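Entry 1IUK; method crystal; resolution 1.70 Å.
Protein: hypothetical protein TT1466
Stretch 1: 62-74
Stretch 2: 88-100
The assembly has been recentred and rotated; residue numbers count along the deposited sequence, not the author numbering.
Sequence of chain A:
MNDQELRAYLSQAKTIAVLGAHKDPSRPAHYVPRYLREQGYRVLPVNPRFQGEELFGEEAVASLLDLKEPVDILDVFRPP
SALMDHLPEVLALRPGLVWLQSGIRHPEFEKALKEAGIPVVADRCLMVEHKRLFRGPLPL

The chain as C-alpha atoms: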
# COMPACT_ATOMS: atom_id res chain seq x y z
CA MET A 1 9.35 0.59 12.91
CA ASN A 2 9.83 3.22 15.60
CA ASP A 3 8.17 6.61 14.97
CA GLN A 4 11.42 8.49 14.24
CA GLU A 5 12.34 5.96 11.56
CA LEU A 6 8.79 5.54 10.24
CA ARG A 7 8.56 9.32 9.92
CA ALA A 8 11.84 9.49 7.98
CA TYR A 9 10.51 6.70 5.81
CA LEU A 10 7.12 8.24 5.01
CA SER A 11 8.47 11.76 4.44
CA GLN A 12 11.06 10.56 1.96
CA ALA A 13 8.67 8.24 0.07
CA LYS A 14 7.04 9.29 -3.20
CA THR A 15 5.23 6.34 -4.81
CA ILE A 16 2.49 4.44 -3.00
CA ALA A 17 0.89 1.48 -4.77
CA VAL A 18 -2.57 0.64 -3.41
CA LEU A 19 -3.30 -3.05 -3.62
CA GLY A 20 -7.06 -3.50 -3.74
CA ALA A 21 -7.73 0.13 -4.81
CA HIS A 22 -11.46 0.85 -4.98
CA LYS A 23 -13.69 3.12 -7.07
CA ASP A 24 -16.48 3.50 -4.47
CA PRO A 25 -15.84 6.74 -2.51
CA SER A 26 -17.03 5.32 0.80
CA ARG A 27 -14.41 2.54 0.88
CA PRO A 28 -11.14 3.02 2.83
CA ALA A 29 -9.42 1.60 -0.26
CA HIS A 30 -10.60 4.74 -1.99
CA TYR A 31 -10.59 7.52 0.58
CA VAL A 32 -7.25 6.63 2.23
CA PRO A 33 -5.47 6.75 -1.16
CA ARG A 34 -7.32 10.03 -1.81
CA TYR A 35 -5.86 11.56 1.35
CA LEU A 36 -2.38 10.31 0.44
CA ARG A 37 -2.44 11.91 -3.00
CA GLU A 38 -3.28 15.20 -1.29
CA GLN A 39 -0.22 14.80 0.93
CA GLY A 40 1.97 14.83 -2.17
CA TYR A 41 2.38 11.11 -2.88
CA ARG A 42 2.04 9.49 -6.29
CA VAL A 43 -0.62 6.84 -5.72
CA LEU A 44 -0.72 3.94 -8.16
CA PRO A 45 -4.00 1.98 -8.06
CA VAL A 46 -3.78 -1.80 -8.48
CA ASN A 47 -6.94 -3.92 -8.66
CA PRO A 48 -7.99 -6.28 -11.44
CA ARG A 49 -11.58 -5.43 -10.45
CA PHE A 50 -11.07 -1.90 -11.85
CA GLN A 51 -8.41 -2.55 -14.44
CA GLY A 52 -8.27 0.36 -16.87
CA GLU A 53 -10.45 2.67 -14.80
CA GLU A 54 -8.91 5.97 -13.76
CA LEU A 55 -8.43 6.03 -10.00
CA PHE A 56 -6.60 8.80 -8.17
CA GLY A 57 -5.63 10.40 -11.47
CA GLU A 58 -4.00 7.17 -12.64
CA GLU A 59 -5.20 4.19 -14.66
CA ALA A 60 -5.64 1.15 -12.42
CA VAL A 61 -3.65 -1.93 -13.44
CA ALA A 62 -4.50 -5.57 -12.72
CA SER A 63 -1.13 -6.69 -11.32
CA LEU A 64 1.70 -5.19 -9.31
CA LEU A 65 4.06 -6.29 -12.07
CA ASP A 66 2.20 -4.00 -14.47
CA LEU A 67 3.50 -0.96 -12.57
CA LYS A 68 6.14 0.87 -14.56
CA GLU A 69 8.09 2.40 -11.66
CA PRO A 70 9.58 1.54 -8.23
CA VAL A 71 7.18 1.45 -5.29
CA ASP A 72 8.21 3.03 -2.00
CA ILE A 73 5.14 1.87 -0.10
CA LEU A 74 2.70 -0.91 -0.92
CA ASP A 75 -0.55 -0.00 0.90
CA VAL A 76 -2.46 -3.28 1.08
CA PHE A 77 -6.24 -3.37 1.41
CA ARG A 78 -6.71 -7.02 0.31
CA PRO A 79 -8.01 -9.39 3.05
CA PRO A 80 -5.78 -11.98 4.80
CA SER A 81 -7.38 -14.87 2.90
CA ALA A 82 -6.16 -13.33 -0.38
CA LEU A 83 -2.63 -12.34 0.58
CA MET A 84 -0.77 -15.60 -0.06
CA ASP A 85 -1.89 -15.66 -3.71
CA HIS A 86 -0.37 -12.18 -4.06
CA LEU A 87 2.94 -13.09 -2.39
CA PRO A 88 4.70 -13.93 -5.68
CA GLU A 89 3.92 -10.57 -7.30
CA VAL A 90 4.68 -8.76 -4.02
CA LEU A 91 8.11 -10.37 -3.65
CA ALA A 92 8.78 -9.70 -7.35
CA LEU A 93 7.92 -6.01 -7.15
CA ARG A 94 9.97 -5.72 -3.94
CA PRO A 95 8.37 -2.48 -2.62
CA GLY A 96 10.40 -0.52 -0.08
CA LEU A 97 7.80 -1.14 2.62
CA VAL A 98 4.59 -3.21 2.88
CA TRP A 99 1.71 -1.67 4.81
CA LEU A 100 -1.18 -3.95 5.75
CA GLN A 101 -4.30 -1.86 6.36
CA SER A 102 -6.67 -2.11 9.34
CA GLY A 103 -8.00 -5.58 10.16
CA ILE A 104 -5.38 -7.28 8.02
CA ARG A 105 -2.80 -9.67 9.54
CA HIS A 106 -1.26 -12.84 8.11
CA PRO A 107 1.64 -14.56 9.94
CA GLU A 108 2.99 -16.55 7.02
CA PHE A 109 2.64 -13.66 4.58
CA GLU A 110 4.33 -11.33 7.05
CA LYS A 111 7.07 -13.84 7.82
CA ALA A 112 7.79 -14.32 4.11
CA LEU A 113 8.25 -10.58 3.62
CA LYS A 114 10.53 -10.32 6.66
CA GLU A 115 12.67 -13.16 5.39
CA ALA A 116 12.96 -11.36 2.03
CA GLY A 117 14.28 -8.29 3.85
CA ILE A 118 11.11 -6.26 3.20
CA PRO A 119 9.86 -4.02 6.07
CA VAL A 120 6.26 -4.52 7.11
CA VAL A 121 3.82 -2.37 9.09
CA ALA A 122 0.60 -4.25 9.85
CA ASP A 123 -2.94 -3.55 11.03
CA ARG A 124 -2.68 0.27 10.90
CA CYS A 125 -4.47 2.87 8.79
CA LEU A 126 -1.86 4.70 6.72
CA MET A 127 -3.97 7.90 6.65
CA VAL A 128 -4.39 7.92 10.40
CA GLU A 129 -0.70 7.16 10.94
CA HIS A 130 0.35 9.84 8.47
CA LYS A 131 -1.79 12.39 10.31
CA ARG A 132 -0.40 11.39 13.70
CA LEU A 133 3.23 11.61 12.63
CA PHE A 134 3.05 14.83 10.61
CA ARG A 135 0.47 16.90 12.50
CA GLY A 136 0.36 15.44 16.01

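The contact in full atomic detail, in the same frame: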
# COMPACT_ATOMS: atom_id res chain seq x y z
N ALA A 62 -4.07 -4.34 -13.36
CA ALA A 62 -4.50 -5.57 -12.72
C ALA A 62 -3.47 -6.22 -11.80
O ALA A 62 -3.85 -6.83 -10.81
CB ALA A 62 -4.94 -6.57 -13.78
N SER A 63 -2.18 -6.08 -12.12
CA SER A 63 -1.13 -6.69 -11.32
C SER A 63 -0.01 -5.75 -10.94
O SER A 63 0.30 -4.82 -11.68
CB SER A 63 -0.51 -7.86 -12.09
OG SER A 63 0.88 -7.98 -11.81
N LEU A 64 0.60 -6.01 -9.80
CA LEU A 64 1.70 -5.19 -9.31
C LEU A 64 2.81 -5.13 -10.34
O LEU A 64 3.48 -4.12 -10.47
CB LEU A 64 2.23 -5.75 -7.99
CG LEU A 64 1.37 -5.58 -6.74
CD1 LEU A 64 2.04 -6.27 -5.57
CD2 LEU A 64 1.16 -4.08 -6.45
N LEU A 65 3.01 -6.22 -11.07
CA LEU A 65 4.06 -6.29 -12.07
C LEU A 65 3.77 -5.42 -13.28
O LEU A 65 4.63 -5.24 -14.14
CB LEU A 65 4.28 -7.74 -12.51
CG LEU A 65 4.65 -8.77 -11.43
CD1 LEU A 65 5.71 -8.20 -10.51
CD2 LEU A 65 3.41 -9.16 -10.65
N ASP A 66 2.56 -4.88 -13.35
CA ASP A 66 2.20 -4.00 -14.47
C ASP A 66 2.68 -2.57 -14.19
O ASP A 66 2.73 -1.74 -15.09
CB ASP A 66 0.68 -3.97 -14.67
CG ASP A 66 0.15 -5.21 -15.38
OD1 ASP A 66 -0.97 -5.63 -15.03
OD2 ASP A 66 0.84 -5.74 -16.29
N LEU A 67 3.03 -2.29 -12.94
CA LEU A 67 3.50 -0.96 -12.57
C LEU A 67 4.79 -0.70 -13.31
O LEU A 67 5.64 -1.59 -13.44
CB LEU A 67 3.72 -0.86 -11.05
CG LEU A 67 2.42 -0.84 -10.22
CD1 LEU A 67 2.72 -0.72 -8.72
CD2 LEU A 67 1.57 0.31 -10.69
N LYS A 68 4.95 0.53 -13.79
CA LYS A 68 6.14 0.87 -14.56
C LYS A 68 7.18 1.70 -13.80
O LYS A 68 8.01 2.36 -14.42
CB LYS A 68 5.71 1.59 -15.86
CG LYS A 68 5.00 0.69 -16.88
CD LYS A 68 5.85 -0.56 -17.22
CE LYS A 68 5.33 -1.29 -18.46
NZ LYS A 68 5.20 -2.77 -18.24
N GLU A 69 7.13 1.66 -12.47
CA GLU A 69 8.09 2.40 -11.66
C GLU A 69 8.22 1.81 -10.26
O GLU A 69 7.31 1.13 -9.79
CB GLU A 69 7.69 3.88 -11.59
CG GLU A 69 6.62 4.20 -10.57
CD GLU A 69 6.44 5.69 -10.38
OE1 GLU A 69 7.38 6.36 -9.88
OE2 GLU A 69 5.35 6.20 -10.72
N PRO A 70 9.35 2.06 -9.58
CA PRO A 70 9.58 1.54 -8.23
C PRO A 70 8.52 2.01 -7.26
O PRO A 70 8.02 3.11 -7.38
CB PRO A 70 10.96 2.06 -7.87
CG PRO A 70 11.61 2.32 -9.19
CD PRO A 70 10.51 2.83 -10.06
N VAL A 71 8.20 1.16 -6.29
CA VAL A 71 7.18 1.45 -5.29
C VAL A 71 7.82 1.59 -3.93
O VAL A 71 8.48 0.68 -3.44
CB VAL A 71 6.14 0.33 -5.26
CG1 VAL A 71 5.25 0.45 -4.03
CG2 VAL A 71 5.32 0.36 -6.55
N ASP A 72 7.64 2.76 -3.32
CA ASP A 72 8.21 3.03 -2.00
C ASP A 72 7.38 2.40 -0.91
O ASP A 72 7.92 1.87 0.06
CB ASP A 72 8.32 4.54 -1.77
CG ASP A 72 9.33 5.19 -2.70
OD1 ASP A 72 8.98 6.16 -3.39
OD2 ASP A 72 10.49 4.73 -2.75
N ILE A 73 6.06 2.45 -1.07
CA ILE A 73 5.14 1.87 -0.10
C ILE A 73 4.03 1.11 -0.80
O ILE A 73 3.42 1.61 -1.75
CB ILE A 73 4.46 2.97 0.76
CG1 ILE A 73 5.52 3.80 1.48
CG2 ILE A 73 3.49 2.31 1.77
CD1 ILE A 73 4.95 4.88 2.38
N LEU A 74 3.79 -0.12 -0.36
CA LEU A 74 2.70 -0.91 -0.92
C LEU A 74 1.62 -0.91 0.16
O LEU A 74 1.76 -1.57 1.19
CB LEU A 74 3.13 -2.35 -1.24
CG LEU A 74 1.99 -3.22 -1.81
CD1 LEU A 74 1.61 -2.73 -3.19
CD2 LEU A 74 2.41 -4.68 -1.85
N PRO A 88 3.75 -13.91 -4.56
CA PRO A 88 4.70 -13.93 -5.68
C PRO A 88 4.90 -12.57 -6.35
O PRO A 88 6.04 -12.16 -6.59
CB PRO A 88 4.09 -14.95 -6.64
CG PRO A 88 3.23 -15.81 -5.79
CD PRO A 88 2.69 -14.92 -4.72
N GLU A 89 3.81 -11.88 -6.66
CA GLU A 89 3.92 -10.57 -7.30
C GLU A 89 4.46 -9.51 -6.32
O GLU A 89 5.11 -8.54 -6.73
CB GLU A 89 2.57 -10.14 -7.88
CG GLU A 89 1.49 -9.88 -6.85
CD GLU A 89 0.34 -9.05 -7.40
OE1 GLU A 89 0.41 -8.60 -8.57
OE2 GLU A 89 -0.65 -8.84 -6.67
N VAL A 90 4.19 -9.70 -5.03
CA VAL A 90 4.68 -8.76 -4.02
C VAL A 90 6.20 -8.90 -3.92
O VAL A 90 6.93 -7.91 -4.03
CB VAL A 90 4.03 -9.05 -2.62
CG1 VAL A 90 4.78 -8.31 -1.52
CG2 VAL A 90 2.56 -8.62 -2.63
N LEU A 91 6.67 -10.12 -3.74
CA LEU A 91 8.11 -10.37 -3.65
C LEU A 91 8.83 -9.94 -4.92
O LEU A 91 9.96 -9.47 -4.86
CB LEU A 91 8.36 -11.84 -3.36
CG LEU A 91 7.90 -12.28 -1.96
CD1 LEU A 91 7.95 -13.80 -1.86
CD2 LEU A 91 8.79 -11.65 -0.89
N ALA A 92 8.18 -10.08 -6.07
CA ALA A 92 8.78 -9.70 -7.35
C ALA A 92 8.93 -8.19 -7.49
O ALA A 92 9.94 -7.69 -7.99
CB ALA A 92 7.95 -10.24 -8.49
N LEU A 93 7.90 -7.46 -7.07
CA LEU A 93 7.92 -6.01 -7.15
C LEU A 93 8.94 -5.44 -6.16
O LEU A 93 9.59 -4.43 -6.44
CB LEU A 93 6.53 -5.45 -6.82
CG LEU A 93 6.40 -3.94 -6.59
CD1 LEU A 93 6.17 -3.24 -7.92
CD2 LEU A 93 5.25 -3.67 -5.62
N ARG A 94 9.07 -6.13 -5.02
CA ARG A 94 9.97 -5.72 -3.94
C ARG A 94 9.78 -4.23 -3.58
O ARG A 94 10.67 -3.40 -3.82
CB ARG A 94 11.43 -6.00 -4.31
CG ARG A 94 12.15 -6.82 -3.24
CD ARG A 94 13.67 -6.96 -3.49
NE ARG A 94 14.45 -6.81 -2.26
CZ ARG A 94 14.36 -7.62 -1.21
NH1 ARG A 94 13.51 -8.64 -1.21
NH2 ARG A 94 15.10 -7.40 -0.13
N PRO A 95 8.62 -3.88 -2.99
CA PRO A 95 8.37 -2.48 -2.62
C PRO A 95 9.27 -2.18 -1.44
O PRO A 95 9.72 -3.10 -0.75
CB PRO A 95 6.89 -2.48 -2.23
CG PRO A 95 6.68 -3.83 -1.69
CD PRO A 95 7.50 -4.74 -2.58
N GLY A 96 9.54 -0.89 -1.19
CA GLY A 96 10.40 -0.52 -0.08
C GLY A 96 9.82 -0.85 1.28
O GLY A 96 10.55 -1.07 2.24
N LEU A 97 8.49 -0.87 1.36
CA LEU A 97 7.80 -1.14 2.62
C LEU A 97 6.39 -1.67 2.31
O LEU A 97 5.75 -1.18 1.38
CB LEU A 97 7.69 0.15 3.42
CG LEU A 97 6.85 0.18 4.70
CD1 LEU A 97 7.50 -0.68 5.77
CD2 LEU A 97 6.75 1.61 5.20
N VAL A 98 5.94 -2.67 3.07
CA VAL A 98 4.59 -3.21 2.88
C VAL A 98 3.75 -2.81 4.08
O VAL A 98 4.11 -3.04 5.23
CB VAL A 98 4.59 -4.76 2.74
CG1 VAL A 98 3.17 -5.30 2.83
CG2 VAL A 98 5.21 -5.13 1.41
N TRP A 99 2.62 -2.18 3.78
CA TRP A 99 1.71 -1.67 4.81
C TRP A 99 0.37 -2.40 4.75
O TRP A 99 -0.40 -2.19 3.81
CB TRP A 99 1.48 -0.17 4.57
CG TRP A 99 0.77 0.56 5.68
CD1 TRP A 99 -0.56 0.48 6.00
CD2 TRP A 99 1.37 1.46 6.63
NE1 TRP A 99 -0.82 1.26 7.10
CE2 TRP A 99 0.34 1.87 7.50
CE3 TRP A 99 2.67 1.95 6.82
CZ2 TRP A 99 0.58 2.76 8.57
CZ3 TRP A 99 2.91 2.83 7.88
CH2 TRP A 99 1.86 3.22 8.74
N LEU A 100 0.09 -3.25 5.74
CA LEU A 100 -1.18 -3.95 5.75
C LEU A 100 -2.20 -3.07 6.48
O LEU A 100 -2.00 -2.72 7.65
CB LEU A 100 -1.05 -5.29 6.48
CG LEU A 100 0.00 -6.25 5.91
CD1 LEU A 100 -0.08 -7.58 6.67
CD2 LEU A 100 -0.21 -6.44 4.40
O HOH W 1 -3.26 -7.35 -8.27
O HOH W 2 9.31 -1.52 -6.31

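At the centre of this contact lies Leu 93, on the last turn of the helix in the second stretch, with its CA-to-CB bond directed toward the first stretch. Its two methyls reach several partners: CD1 lies 3.9 Å from CG2 of Val 71 and 4.3 Å from CD1 of Leu 67, while CD2 lies 4.1 Å from CD1 of Leu 64. A leucine suits this place because its branched end carries two methyls, which together touch several apolar neighbours. One turn earlier, Val 90 offers CG2 to two leucines, 3.8 Å from CD1 of Leu 64 and 4.0 Å from CD2 of Leu 74. Leu 74 thus ties the helix to the strands: its CB also packs 3.9 Å from CG of Pro 95, and its CD2 lies 4.3 Å from CG2 of Val 98, its partner on the same face of the sheet. These are van der Waals contacts among residues that are mostly buried, and they carry no directional demand.

Beside this cluster the backbones run parallel, Leu 74 bridging to Val 98 with their CA atoms 4.8 Å apart. Leu 74 is bonded from both its polar backbone atoms: its N donates to O of Leu 97 at 2.8 Å, and its O accepts from N of Trp 99, also at 2.8 Å. Bonding to the residues flanking Val 98 is the usual parallel pattern. On the other side of the sheet, CG2 of Ile 73 meets CB of Trp 99 at 4.2 Å.

Before the bridge, N of Gly 96 donates to O of Val 71 at 2.9 Å. Glycine fits closely here, since an ideal CB would lie only 2.9 Å from O of Asp 72, a clash. Arg 94, with positive phi, leads the chain out of the helix, and water 2 bridges the two stretches, donating to O of Leu 93 and accepting from N of Val 71, each at 2.9 Å.

At the other end, Leu 65 is exposed, yet its side chain covers the helix surface, with CD1 3.6 Å from CB of Ala 92, an apolar contact between a leucine methyl and the alanine methyl. The polar edge belongs to Glu 89, whose OE1 accepts from N of Leu 64 at 2.9 Å. This charged acceptor satisfies an amide at the start of the 3-10 segment. Nearby, OG of Ser 63 accepts from N of Leu 65 at 2.9 Å. Outermost, water 1 donates to O of Ala 62 at 2.7 Å and, weakly, to OE2 of Glu 89 at 3.4 Å.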